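Local coordinates for protein NF-kappa-B inhibitor beta (Mus musculus, PDB 1OY3) that inhibits NF-kappa-B by forming a complex with it and trapping it in the cytoplasm, at residues Q203-L208 / A241-A246; V164-I167 / M173-L176; P23-L28 / A58-K63. One frame throughout, in Å; residues are numbered along the deposited sequence.

In the fold
The three contacts are spread along a row of ankyrin repeats and follow one another in sequence. Interaction 3 joins the second helices of ANK 1 and ANK 2, interaction 2 holds the helix pair of ANK 4 together, and interaction 1 joins ANK 5 to ANK 6. Interactions 1 and 3 lie on opposite sides of the chain's centre, their own centres about 41 Å apart. Interactions 1 and 2 are neighbours that touch: Val207 CG1 lies 3.8 Å from Val166 CG1 and 4.0 Å from Val174 CG2. Interaction 3 is the one whose segments also meet another protein chain, through Pro23, Phe24 and Phe27.

Interaction 1. Residues Q203-L208 / A241-A246; sequences QAASVL and ARLLRA
Leu208 pushes its CD2 methyl between two consecutive leucines of 241-246, meeting Leu243 CD2 at 3.9 Å and reaching Leu244 CG at 4.2 Å. It can do so because its side chain extends with CG opposite the backbone nitrogen (chi1 175°), which carries the branched end out towards the other helix. CB of Leu243 is also close, 4.1 Å from Leu208 CD2, so the methyl touches both the stem and the tip of that side chain. Leu243 uses a different first torsion, CG lying beside its own nitrogen (chi1 -83°), and its CD2 methyl leans over the start of helix 205-213. There it comes to 4.0 Å from Ala205 CB and 3.2 Å from Ala205 O, a snug approach to a main-chain oxygen in the first turn. The small methyl of alanine suits this position, since it lets the bulkier leucine settle close to the backbone.

These are the second helices of ANK 5 and ANK 6, and the contact belongs to the lateral stacking by which ankyrin repeats build an elongated solenoid. No hydrogen bond crosses between the segments; the join rests mainly on aliphatic carbon, and leucine's branched end suits it by offering methyls to more than one partner. Just ahead of helix 205-213 the chain leaves one helix and enters the next: Gln203 closes the preceding helix in a Schellman motif, with positive phi, and Ala204 takes the N-cap position of the next. Gln203 adds a polar link between the repeats, its OE1 accepting from the backbone nitrogen of Asn237 while its NE2 donates to Val200 O. Behind the interface, Leu208 continues onto Leu196, Ala199 and Val200 of helix 195-201, and Leu244 rests on Pro228 and Ala232 of helix 228-233.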
loop_
_atom_site.group_PDB
_atom_site.type_symbol
_atom_site.label_atom_id
_atom_site.label_comp_id
_atom_site.label_asym_id
_atom_site.label_seq_id
_atom_site.Cartn_x
_atom_site.Cartn_y
_atom_site.Cartn_z
ATOM N N GLN C 203 4.113 -16.364 3.873
ATOM C CA GLN C 203 4.373 -17.652 4.513
ATOM C C GLN C 203 3.242 -17.966 5.504
ATOM O O GLN C 203 3.455 -18.621 6.523
ATOM C CB GLN C 203 5.732 -17.635 5.235
ATOM C CG GLN C 203 6.936 -17.350 4.328
ATOM C CD GLN C 203 7.225 -18.475 3.344
ATOM O OE1 GLN C 203 7.767 -19.521 3.712
ATOM N NE2 GLN C 203 6.861 -18.265 2.086
ATOM N N ALA C 204 2.042 -17.477 5.203
ATOM C CA ALA C 204 0.890 -17.720 6.062
ATOM C C ALA C 204 0.120 -18.905 5.486
ATOM O O ALA C 204 -0.795 -18.741 4.676
ATOM C CB ALA C 204 0.006 -16.475 6.124
ATOM N N ALA C 205 0.507 -20.100 5.918
ATOM C CA ALA C 205 -0.101 -21.341 5.448
ATOM C C ALA C 205 -1.604 -21.446 5.677
ATOM O O ALA C 205 -2.335 -21.897 4.790
ATOM C CB ALA C 205 0.605 -22.537 6.093
ATOM N N SER C 206 -2.064 -21.044 6.859
ATOM C CA SER C 206 -3.487 -21.122 7.185
ATOM C C SER C 206 -4.309 -20.205 6.276
ATOM O O SER C 206 -5.439 -20.525 5.906
ATOM C CB SER C 206 -3.718 -20.749 8.650
ATOM O OG SER C 206 -3.683 -19.345 8.826
ATOM N N VAL C 207 -3.731 -19.063 5.918
ATOM C CA VAL C 207 -4.392 -18.115 5.033
ATOM C C VAL C 207 -4.371 -18.718 3.633
ATOM O O VAL C 207 -5.356 -18.645 2.893
ATOM C CB VAL C 207 -3.659 -16.740 5.045
ATOM C CG1 VAL C 207 -4.172 -15.845 3.915
ATOM C CG2 VAL C 207 -3.880 -16.061 6.385
ATOM N N LEU C 208 -3.243 -19.321 3.275
ATOM C CA LEU C 208 -3.106 -19.954 1.965
ATOM C C LEU C 208 -4.197 -21.011 1.819
ATOM O O LEU C 208 -4.850 -21.120 0.770
ATOM C CB LEU C 208 -1.729 -20.611 1.840
ATOM C CG LEU C 208 -1.440 -21.423 0.577
ATOM C CD1 LEU C 208 -1.553 -20.526 -0.655
ATOM C CD2 LEU C 208 -0.042 -22.032 0.676
ATOM N N ALA C 241 4.033 -25.363 0.088
ATOM C CA ALA C 241 4.113 -26.159 -1.128
ATOM C C ALA C 241 3.173 -27.364 -1.015
ATOM O O ALA C 241 2.426 -27.672 -1.944
ATOM C CB ALA C 241 5.543 -26.625 -1.344
ATOM N N ARG C 242 3.211 -28.031 0.136
ATOM C CA ARG C 242 2.364 -29.194 0.387
ATOM C C ARG C 242 0.904 -28.849 0.113
ATOM O O ARG C 242 0.229 -29.540 -0.654
ATOM C CB ARG C 242 2.518 -29.656 1.837
ATOM C CG ARG C 242 3.949 -30.004 2.242
ATOM C CD ARG C 242 4.040 -30.318 3.736
ATOM N NE ARG C 242 5.413 -30.556 4.174
ATOM C CZ ARG C 242 5.788 -30.642 5.448
ATOM N NH1 ARG C 242 4.896 -30.510 6.420
ATOM N NH2 ARG C 242 7.061 -30.854 5.754
ATOM N N LEU C 243 0.426 -27.774 0.738
ATOM C CA LEU C 243 -0.956 -27.316 0.568
ATOM C C LEU C 243 -1.315 -27.166 -0.897
ATOM O O LEU C 243 -2.247 -27.808 -1.387
ATOM C CB LEU C 243 -1.164 -25.972 1.273
ATOM C CG LEU C 243 -1.447 -25.978 2.777
ATOM C CD1 LEU C 243 -0.422 -26.825 3.503
ATOM C CD2 LEU C 243 -1.434 -24.541 3.297
ATOM N N LEU C 244 -0.576 -26.302 -1.590
ATOM C CA LEU C 244 -0.810 -26.057 -3.011
ATOM C C LEU C 244 -0.856 -27.378 -3.763
ATOM O O LEU C 244 -1.733 -27.592 -4.605
ATOM C CB LEU C 244 0.292 -25.151 -3.578
ATOM C CG LEU C 244 0.168 -23.684 -3.151
ATOM C CD1 LEU C 244 1.511 -22.975 -3.248
ATOM C CD2 LEU C 244 -0.878 -23.004 -4.025
ATOM N N ARG C 245 0.083 -28.267 -3.448
ATOM C CA ARG C 245 0.134 -29.578 -4.082
ATOM C C ARG C 245 -1.201 -30.271 -3.820
ATOM O O ARG C 245 -1.935 -30.612 -4.747
ATOM C CB ARG C 245 1.252 -30.427 -3.474
ATOM C CG ARG C 245 2.668 -29.887 -3.619
ATOM C CD ARG C 245 3.218 -30.068 -5.021
ATOM N NE ARG C 245 4.638 -30.417 -4.998
ATOM C CZ ARG C 245 5.583 -29.698 -4.401
ATOM N NH1 ARG C 245 5.268 -28.576 -3.769
ATOM N NH2 ARG C 245 6.846 -30.101 -4.429
ATOM N N ALA C 246 -1.505 -30.457 -2.538
ATOM C CA ALA C 246 -2.733 -31.116 -2.105
ATOM C C ALA C 246 -4.003 -30.543 -2.726
ATOM O O ALA C 246 -5.013 -31.236 -2.822
ATOM C CB ALA C 246 -2.833 -31.075 -0.584
#

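Interaction 2. Residues V164-I167 / M173-L176; sequences VAVI and MVRL
Ala165 gives up the largest share of surface here, and the geometry is simple: its one methyl faces helix 171-180 and is met by two residues in succession. On one hand it lies against the stem of Met173, with Ala165 CB 3.7 Å from Met173 CG and 3.8 Å from Met173 CB. On the other it meets Val174 CG2, at 4.1 Å from Ala165 CB. Alanine is well suited to this spot, because a side chain of a single carbon lets the backbones come near; the CA atoms of Ala165 and Val174 are only 5.8 Å apart.

Val174 has the next largest buried area. Its CG1 branch stands opposite the backbone nitrogen (chi1 171°), leaving CG2 as the methyl that faces helix 161-167. That methyl touches Val166 CG2 as well, again at 4.1 Å, so a beta-branched residue on each helix presents its CG2 methyl to the other, and Val166 keeps CG1 for the next repeat. Met173 touches Ala165 with CB and CG alone. Beyond CG its chain bends at chi2 (67°) and chi3, taking the sulfur and CE away from Ala165; a flexible, unbranched thioether can lay its stem on one helix and turn its end aside, probably towards helix 91-97.

All four touching residues are buried, and no hydrogen bond joins the segments. The pair forms the helix-turn-helix of ANK 4, and near the turn Asp170 OD2 accepts from the backbone nitrogen of Met173. Repeats on both flanks complete the packing: Met173 reaches His91 and Ala94 of helix 91-97 earlier in the chain, whereas Val166 lies on Leu198 and Ala199 of helix 195-201, and helix 205-213 rests on Val174.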
loop_
_atom_site.group_PDB
_atom_site.type_symbol
_atom_site.label_atom_id
_atom_site.label_comp_id
_atom_site.label_asym_id
_atom_site.label_seq_id
_atom_site.Cartn_x
_atom_site.Cartn_y
_atom_site.Cartn_z
ATOM N N VAL C 164 -4.721 -6.626 1.503
ATOM C CA VAL C 164 -4.246 -6.135 2.790
ATOM C C VAL C 164 -4.414 -7.211 3.866
ATOM O O VAL C 164 -3.474 -7.506 4.596
ATOM C CB VAL C 164 -5.003 -4.839 3.203
ATOM C CG1 VAL C 164 -4.382 -4.230 4.463
ATOM C CG2 VAL C 164 -4.939 -3.827 2.062
ATOM N N ALA C 165 -5.596 -7.821 3.952
ATOM C CA ALA C 165 -5.814 -8.851 4.970
ATOM C C ALA C 165 -4.806 -10.001 4.840
ATOM O O ALA C 165 -4.315 -10.519 5.840
ATOM C CB ALA C 165 -7.244 -9.376 4.896
ATOM N N VAL C 166 -4.482 -10.387 3.610
ATOM C CA VAL C 166 -3.520 -11.466 3.394
ATOM C C VAL C 166 -2.103 -10.964 3.711
ATOM O O VAL C 166 -1.347 -11.635 4.416
ATOM C CB VAL C 166 -3.551 -11.985 1.935
ATOM C CG1 VAL C 166 -2.528 -13.115 1.767
ATOM C CG2 VAL C 166 -4.956 -12.484 1.575
ATOM N N ILE C 167 -1.744 -9.788 3.196
ATOM C CA ILE C 167 -0.417 -9.234 3.466
ATOM C C ILE C 167 -0.168 -9.266 4.970
ATOM O O ILE C 167 0.938 -9.554 5.424
ATOM C CB ILE C 167 -0.279 -7.761 2.999
ATOM C CG1 ILE C 167 -0.493 -7.651 1.489
ATOM C CG2 ILE C 167 1.095 -7.222 3.390
ATOM C CD1 ILE C 167 0.337 -8.589 0.682
ATOM N N MET C 173 -9.736 -12.024 9.187
ATOM C CA MET C 173 -10.210 -10.996 8.258
ATOM C C MET C 173 -10.444 -11.584 6.868
ATOM O O MET C 173 -11.374 -11.184 6.170
ATOM C CB MET C 173 -9.225 -9.827 8.152
ATOM C CG MET C 173 -9.825 -8.634 7.368
ATOM S SD MET C 173 -11.229 -7.841 8.244
ATOM C CE MET C 173 -10.272 -6.743 9.339
ATOM N N VAL C 174 -9.599 -12.534 6.475
ATOM C CA VAL C 174 -9.747 -13.176 5.174
ATOM C C VAL C 174 -11.107 -13.881 5.147
ATOM O O VAL C 174 -11.831 -13.821 4.152
ATOM C CB VAL C 174 -8.619 -14.215 4.926
ATOM C CG1 VAL C 174 -8.908 -15.034 3.662
ATOM C CG2 VAL C 174 -7.295 -13.504 4.783
ATOM N N ARG C 175 -11.456 -14.535 6.250
ATOM C CA ARG C 175 -12.735 -15.232 6.340
ATOM C C ARG C 175 -13.924 -14.289 6.129
ATOM O O ARG C 175 -14.831 -14.596 5.352
ATOM C CB ARG C 175 -12.846 -15.968 7.685
ATOM C CG ARG C 175 -12.153 -17.333 7.677
ATOM C CD ARG C 175 -12.422 -18.131 8.935
ATOM N NE ARG C 175 -11.573 -17.712 10.042
ATOM C CZ ARG C 175 -10.460 -18.340 10.407
ATOM N NH1 ARG C 175 -10.067 -19.429 9.752
ATOM N NH2 ARG C 175 -9.733 -17.872 11.416
ATOM N N LEU C 176 -13.915 -13.146 6.813
ATOM C CA LEU C 176 -14.978 -12.154 6.677
ATOM C C LEU C 176 -15.067 -11.641 5.243
ATOM O O LEU C 176 -16.157 -11.497 4.683
ATOM C CB LEU C 176 -14.733 -10.971 7.620
ATOM C CG LEU C 176 -15.274 -11.043 9.050
ATOM C CD1 LEU C 176 -15.315 -12.479 9.556
ATOM C CD2 LEU C 176 -14.398 -10.169 9.933
#

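Interaction 3. Residues P23-L28 / A58-K63; sequences PFLDFL and ASTVEK
Asp26 and Lys63 bridge the second helices of two successive ankyrin repeats, ANK 1 and ANK 2, with a salt bridge of 2.8 Å from Lys63 NZ to Asp26 OD2. The ammonium group meets the carboxylate oxygen on its syn side, 17° out of the carboxylate plane. Such a charged pair suits the more exposed margin of the contact, while aliphatic groups fill the interior: Leu25 CD2 sits 3.8 Å from Thr60 CG2 and 3.9 Å from Lys63 CD. Lysine thus serves twice, its hydrocarbon stem lying against leucine and its tip paired with aspartate.

The two segments run almost parallel, 10° apart, with axes 11.6 Å from each other, and the lysine chain, extended beyond CG, helps span that separation. Around this first shell, Glu22 OE1 forms a second salt bridge with Lys63 NZ, so two carboxylates probably steady its positive charge. Leu25 also packs on Leu13 of helix 12-18, and Phe24 and Phe27 turn elsewhere, to aromatic side chains of another protein chain. Thr60 sends its methyl to Leu25 and its hydroxyl to Glu57, through a hydrogen bond between Thr60 OG1 and Glu57 OE2.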
loop_
_atom_site.group_PDB
_atom_site.type_symbol
_atom_site.label_atom_id
_atom_site.label_comp_id
_atom_site.label_asym_id
_atom_site.label_seq_id
_atom_site.Cartn_x
_atom_site.Cartn_y
_atom_site.Cartn_z
ATOM N N PRO C 23 -20.470 10.470 24.255
ATOM C CA PRO C 23 -21.507 11.470 24.526
ATOM C C PRO C 23 -21.470 12.662 23.574
ATOM O O PRO C 23 -22.489 13.026 22.988
ATOM C CB PRO C 23 -21.226 11.861 25.972
ATOM C CG PRO C 23 -20.780 10.547 26.562
ATOM C CD PRO C 23 -19.806 10.059 25.505
ATOM N N PHE C 24 -20.303 13.279 23.410
ATOM C CA PHE C 24 -20.206 14.416 22.506
ATOM C C PHE C 24 -20.396 13.934 21.073
ATOM O O PHE C 24 -21.005 14.629 20.257
ATOM C CB PHE C 24 -18.862 15.136 22.657
ATOM C CG PHE C 24 -18.827 16.495 21.998
ATOM C CD1 PHE C 24 -19.839 17.426 22.237
ATOM C CD2 PHE C 24 -17.785 16.848 21.140
ATOM C CE1 PHE C 24 -19.818 18.688 21.632
ATOM C CE2 PHE C 24 -17.752 18.107 20.531
ATOM C CZ PHE C 24 -18.772 19.029 20.779
ATOM N N LEU C 25 -19.882 12.743 20.763
ATOM C CA LEU C 25 -20.045 12.197 19.421
ATOM C C LEU C 25 -21.528 12.168 19.107
ATOM O O LEU C 25 -21.959 12.679 18.074
ATOM C CB LEU C 25 -19.487 10.776 19.314
ATOM C CG LEU C 25 -19.876 10.082 17.997
ATOM C CD1 LEU C 25 -19.444 10.935 16.817
ATOM C CD2 LEU C 25 -19.247 8.697 17.912
ATOM N N ASP C 26 -22.308 11.585 20.017
ATOM C CA ASP C 26 -23.757 11.487 19.840
ATOM C C ASP C 26 -24.359 12.855 19.562
ATOM O O ASP C 26 -25.213 13.010 18.680
ATOM C CB ASP C 26 -24.405 10.876 21.086
ATOM C CG ASP C 26 -24.106 9.393 21.231
ATOM O OD1 ASP C 26 -24.531 8.797 22.243
ATOM O OD2 ASP C 26 -23.450 8.821 20.333
ATOM N N PHE C 27 -23.904 13.852 20.316
ATOM C CA PHE C 27 -24.386 15.216 20.139
ATOM C C PHE C 27 -24.123 15.665 18.701
ATOM O O PHE C 27 -25.053 16.004 17.968
ATOM C CB PHE C 27 -23.668 16.151 21.115
ATOM C CG PHE C 27 -24.023 17.598 20.946
ATOM C CD1 PHE C 27 -25.302 18.055 21.243
ATOM C CD2 PHE C 27 -23.074 18.509 20.495
ATOM C CE1 PHE C 27 -25.629 19.402 21.096
ATOM C CE2 PHE C 27 -23.392 19.856 20.343
ATOM C CZ PHE C 27 -24.670 20.303 20.645
ATOM N N LEU C 28 -22.853 15.658 18.304
ATOM C CA LEU C 28 -22.471 16.071 16.956
ATOM C C LEU C 28 -23.323 15.371 15.907
ATOM O O LEU C 28 -23.977 16.019 15.084
ATOM C CB LEU C 28 -20.993 15.769 16.701
ATOM C CG LEU C 28 -19.923 16.707 17.280
ATOM C CD1 LEU C 28 -20.118 16.881 18.755
ATOM C CD2 LEU C 28 -18.547 16.131 17.012
ATOM N N ALA C 58 -15.800 -0.752 16.957
ATOM C CA ALA C 58 -16.973 -1.228 16.217
ATOM C C ALA C 58 -18.236 -0.448 16.501
ATOM O O ALA C 58 -19.067 -0.236 15.613
ATOM C CB ALA C 58 -17.207 -2.727 16.498
ATOM N N SER C 59 -18.394 -0.019 17.745
ATOM C CA SER C 59 -19.574 0.733 18.112
ATOM C C SER C 59 -19.542 2.109 17.445
ATOM O O SER C 59 -20.545 2.582 16.908
ATOM C CB SER C 59 -19.641 0.878 19.630
ATOM O OG SER C 59 -20.777 1.619 20.008
ATOM N N THR C 60 -18.376 2.738 17.450
ATOM C CA THR C 60 -18.231 4.064 16.856
ATOM C C THR C 60 -18.353 4.027 15.331
ATOM O O THR C 60 -18.852 4.971 14.715
ATOM C CB THR C 60 -16.881 4.682 17.261
ATOM O OG1 THR C 60 -16.806 4.732 18.692
ATOM C CG2 THR C 60 -16.734 6.095 16.686
ATOM N N VAL C 61 -17.923 2.927 14.722
ATOM C CA VAL C 61 -18.011 2.805 13.284
ATOM C C VAL C 61 -19.473 2.689 12.857
ATOM O O VAL C 61 -19.858 3.216 11.811
ATOM C CB VAL C 61 -17.205 1.582 12.772
ATOM C CG1 VAL C 61 -17.569 1.278 11.321
ATOM C CG2 VAL C 61 -15.698 1.875 12.894
ATOM N N GLU C 62 -20.291 2.021 13.671
ATOM C CA GLU C 62 -21.706 1.857 13.347
ATOM C C GLU C 62 -22.454 3.183 13.391
ATOM O O GLU C 62 -23.279 3.464 12.522
ATOM C CB GLU C 62 -22.371 0.853 14.304
ATOM C CG GLU C 62 -23.883 0.686 14.102
ATOM C CD GLU C 62 -24.479 -0.440 14.943
ATOM O OE1 GLU C 62 -24.104 -0.555 16.128
ATOM O OE2 GLU C 62 -25.322 -1.204 14.424
ATOM N N LYS C 63 -22.172 3.994 14.406
ATOM C CA LYS C 63 -22.841 5.286 14.539
ATOM C C LYS C 63 -22.568 6.121 13.308
ATOM O O LYS C 63 -23.490 6.641 12.674
ATOM C CB LYS C 63 -22.337 6.018 15.777
ATOM C CG LYS C 63 -22.672 5.328 17.076
ATOM C CD LYS C 63 -22.222 6.191 18.244
ATOM C CE LYS C 63 -22.578 5.562 19.569
ATOM N NZ LYS C 63 -22.021 6.391 20.664
#